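Local coordinates for Tol-Pal system protein TolB (Acinetobacter baumannii, PDB 7MX5) that probably acts in the periplasm as part of the Tol-Pal system, helping outer membrane invagination during cell division and maintaining outer membrane integrity, at residues A185-E190 with P194-Q199. Numbering follows the deposited sequence.
Sequences AYVSFE and PAIYLQ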
loop_
_atom_site.group_PDB
_atom_site.type_symbol
_atom_site.label_atom_id
_atom_site.label_comp_id
_atom_site.label_asym_id
_atom_site.label_seq_id
_atom_site.Cartn_x
_atom_site.Cartn_y
_atom_site.Cartn_z
ATOM N N ALA A 185 8.705 -4.677 -10.878
ATOM C CA ALA A 185 8.619 -5.836 -11.749
ATOM C C ALA A 185 7.159 -6.163 -12.023
ATOM O O ALA A 185 6.260 -5.783 -11.268
ATOM C CB ALA A 185 9.321 -7.054 -11.141
ATOM N N TYR A 186 6.934 -6.885 -13.117
ATOM C CA TYR A 186 5.584 -7.217 -13.545
ATOM C C TYR A 186 5.656 -8.340 -14.566
ATOM O O TYR A 186 6.704 -8.594 -15.166
ATOM C CB TYR A 186 4.871 -5.997 -14.136
ATOM C CG TYR A 186 5.653 -5.311 -15.235
ATOM C CD1 TYR A 186 5.500 -5.690 -16.562
ATOM C CD2 TYR A 186 6.551 -4.290 -14.944
ATOM C CE1 TYR A 186 6.216 -5.071 -17.568
ATOM C CE2 TYR A 186 7.269 -3.664 -15.945
ATOM C CZ TYR A 186 7.097 -4.058 -17.256
ATOM O OH TYR A 186 7.807 -3.441 -18.260
ATOM N N VAL A 187 4.524 -9.006 -14.756
ATOM C CA VAL A 187 4.380 -10.053 -15.759
ATOM C C VAL A 187 3.629 -9.461 -16.941
ATOM O O VAL A 187 2.514 -8.950 -16.785
ATOM C CB VAL A 187 3.644 -11.276 -15.192
ATOM C CG1 VAL A 187 3.601 -12.395 -16.224
ATOM C CG2 VAL A 187 4.316 -11.740 -13.915
ATOM N N SER A 188 4.238 -9.520 -18.121
ATOM C CA SER A 188 3.672 -8.928 -19.322
ATOM C C SER A 188 3.467 -9.994 -20.386
ATOM O O SER A 188 4.278 -10.915 -20.525
ATOM C CB SER A 188 4.572 -7.816 -19.868
ATOM O OG SER A 188 4.061 -7.299 -21.085
ATOM N N PHE A 189 2.371 -9.861 -21.133
ATOM C CA PHE A 189 2.079 -10.725 -22.270
ATOM C C PHE A 189 2.106 -9.958 -23.587
ATOM O O PHE A 189 1.530 -10.421 -24.577
ATOM C CB PHE A 189 0.724 -11.414 -22.089
ATOM C CG PHE A 189 0.689 -12.416 -20.966
ATOM C CD1 PHE A 189 0.692 -12.002 -19.643
ATOM C CD2 PHE A 189 0.641 -13.774 -21.235
ATOM C CE1 PHE A 189 0.657 -12.922 -18.611
ATOM C CE2 PHE A 189 0.602 -14.700 -20.208
ATOM C CZ PHE A 189 0.610 -14.272 -18.893
ATOM N N GLU A 190 2.759 -8.788 -23.616
ATOM C CA GLU A 190 2.835 -7.998 -24.843
ATOM C C GLU A 190 3.379 -8.824 -26.001
ATOM O O GLU A 190 2.975 -8.627 -27.153
ATOM C CB GLU A 190 3.684 -6.744 -24.615
ATOM C CG GLU A 190 5.175 -6.997 -24.435
ATOM C CD GLU A 190 5.883 -5.843 -23.751
ATOM O OE1 GLU A 190 5.648 -5.630 -22.542
ATOM O OE2 GLU A 190 6.675 -5.148 -24.423
ATOM N N PRO A 194 4.639 -15.291 -21.723
ATOM C CA PRO A 194 4.765 -14.417 -20.551
ATOM C C PRO A 194 6.220 -14.188 -20.173
ATOM O O PRO A 194 7.078 -15.058 -20.345
ATOM C CB PRO A 194 4.017 -15.182 -19.451
ATOM C CG PRO A 194 3.952 -16.597 -19.932
ATOM C CD PRO A 194 3.892 -16.523 -21.424
ATOM N N ALA A 195 6.489 -12.995 -19.649
ATOM C CA ALA A 195 7.841 -12.601 -19.288
ATOM C C ALA A 195 7.789 -11.679 -18.081
ATOM O O ALA A 195 6.963 -10.764 -18.027
ATOM C CB ALA A 195 8.550 -11.901 -20.453
ATOM N N ILE A 196 8.670 -11.927 -17.119
ATOM C CA ILE A 196 8.814 -11.060 -15.957
ATOM C C ILE A 196 9.852 -9.996 -16.286
ATOM O O ILE A 196 11.027 -10.308 -16.510
ATOM C CB ILE A 196 9.214 -11.857 -14.706
ATOM C CG1 ILE A 196 8.033 -12.692 -14.206
ATOM C CG2 ILE A 196 9.703 -10.920 -13.612
ATOM C CD1 ILE A 196 8.368 -13.577 -13.025
ATOM N N TYR A 197 9.419 -8.742 -16.328
ATOM C CA TYR A 197 10.296 -7.619 -16.614
ATOM C C TYR A 197 10.690 -6.922 -15.318
ATOM O O TYR A 197 9.974 -6.987 -14.317
ATOM C CB TYR A 197 9.616 -6.622 -17.554
ATOM C CG TYR A 197 9.378 -7.147 -18.953
ATOM C CD1 TYR A 197 8.233 -7.872 -19.259
ATOM C CD2 TYR A 197 10.292 -6.910 -19.969
ATOM C CE1 TYR A 197 8.009 -8.349 -20.537
ATOM C CE2 TYR A 197 10.073 -7.377 -21.252
ATOM C CZ TYR A 197 8.933 -8.101 -21.530
ATOM O OH TYR A 197 8.715 -8.573 -22.804
ATOM N N LEU A 198 11.843 -6.258 -15.344
ATOM C CA LEU A 198 12.319 -5.449 -14.225
ATOM C C LEU A 198 12.593 -4.047 -14.751
ATOM O O LEU A 198 13.513 -3.849 -15.551
ATOM C CB LEU A 198 13.569 -6.056 -13.591
ATOM C CG LEU A 198 13.960 -5.463 -12.236
ATOM C CD1 LEU A 198 12.759 -5.423 -11.299
ATOM C CD2 LEU A 198 15.105 -6.244 -11.613
ATOM N N GLN A 199 11.804 -3.077 -14.296
ATOM C CA GLN A 199 11.799 -1.734 -14.861
ATOM C C GLN A 199 12.432 -0.753 -13.881
ATOM O O GLN A 199 11.941 -0.583 -12.760
ATOM C CB GLN A 199 10.374 -1.302 -15.204
ATOM C CG GLN A 199 10.289 0.008 -15.964
ATOM C CD GLN A 199 9.206 -0.010 -17.024
ATOM O OE1 GLN A 199 8.784 -1.073 -17.480
ATOM N NE2 GLN A 199 8.751 1.171 -17.427
#
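Tyr197 CB lies over one face of the Tyr186 ring, a CH-pi contact 4.0 Å from CB to the ring centroid. The two tyrosine rings are close to parallel (19°), but their centroids are 5.7 Å apart, too offset for a real stack. Gln199 OE1 and Ser188 CB both come to the rim of the Tyr186 ring. Pro194 CB lies over one face of the Phe189 ring in a CH-pi contact, shifted toward CE2 (3.5 Å). Tyr186 OH donates to Gln199 OE1 at 2.7 Å, almost straight in line with the amide C=O. Tyr186 CG stands between its backbone N and carbonyl carbon (chi1 53°), which lifts the ring across Tyr197. Ser188 CB packs obliquely on Tyr197 CE1 at 3.5 Å. Ser188 OG accepts from Glu190 N in an ST turn and donates to Glu190 OE1, which also forms a salt bridge with Arg206. Arg206 makes a cation-pi contact with Tyr197. On the sheet face opposite the tyrosines, Val187 CG2 meets Ile196 CG1 at 3.8 Å. Backbone pairs Tyr186-Tyr197 and Ser188-Ala195 are each joined by two hydrogen bonds. This is an antiparallel beta hairpin, the two middle strands of a four-stranded blade of the TolB beta-propeller.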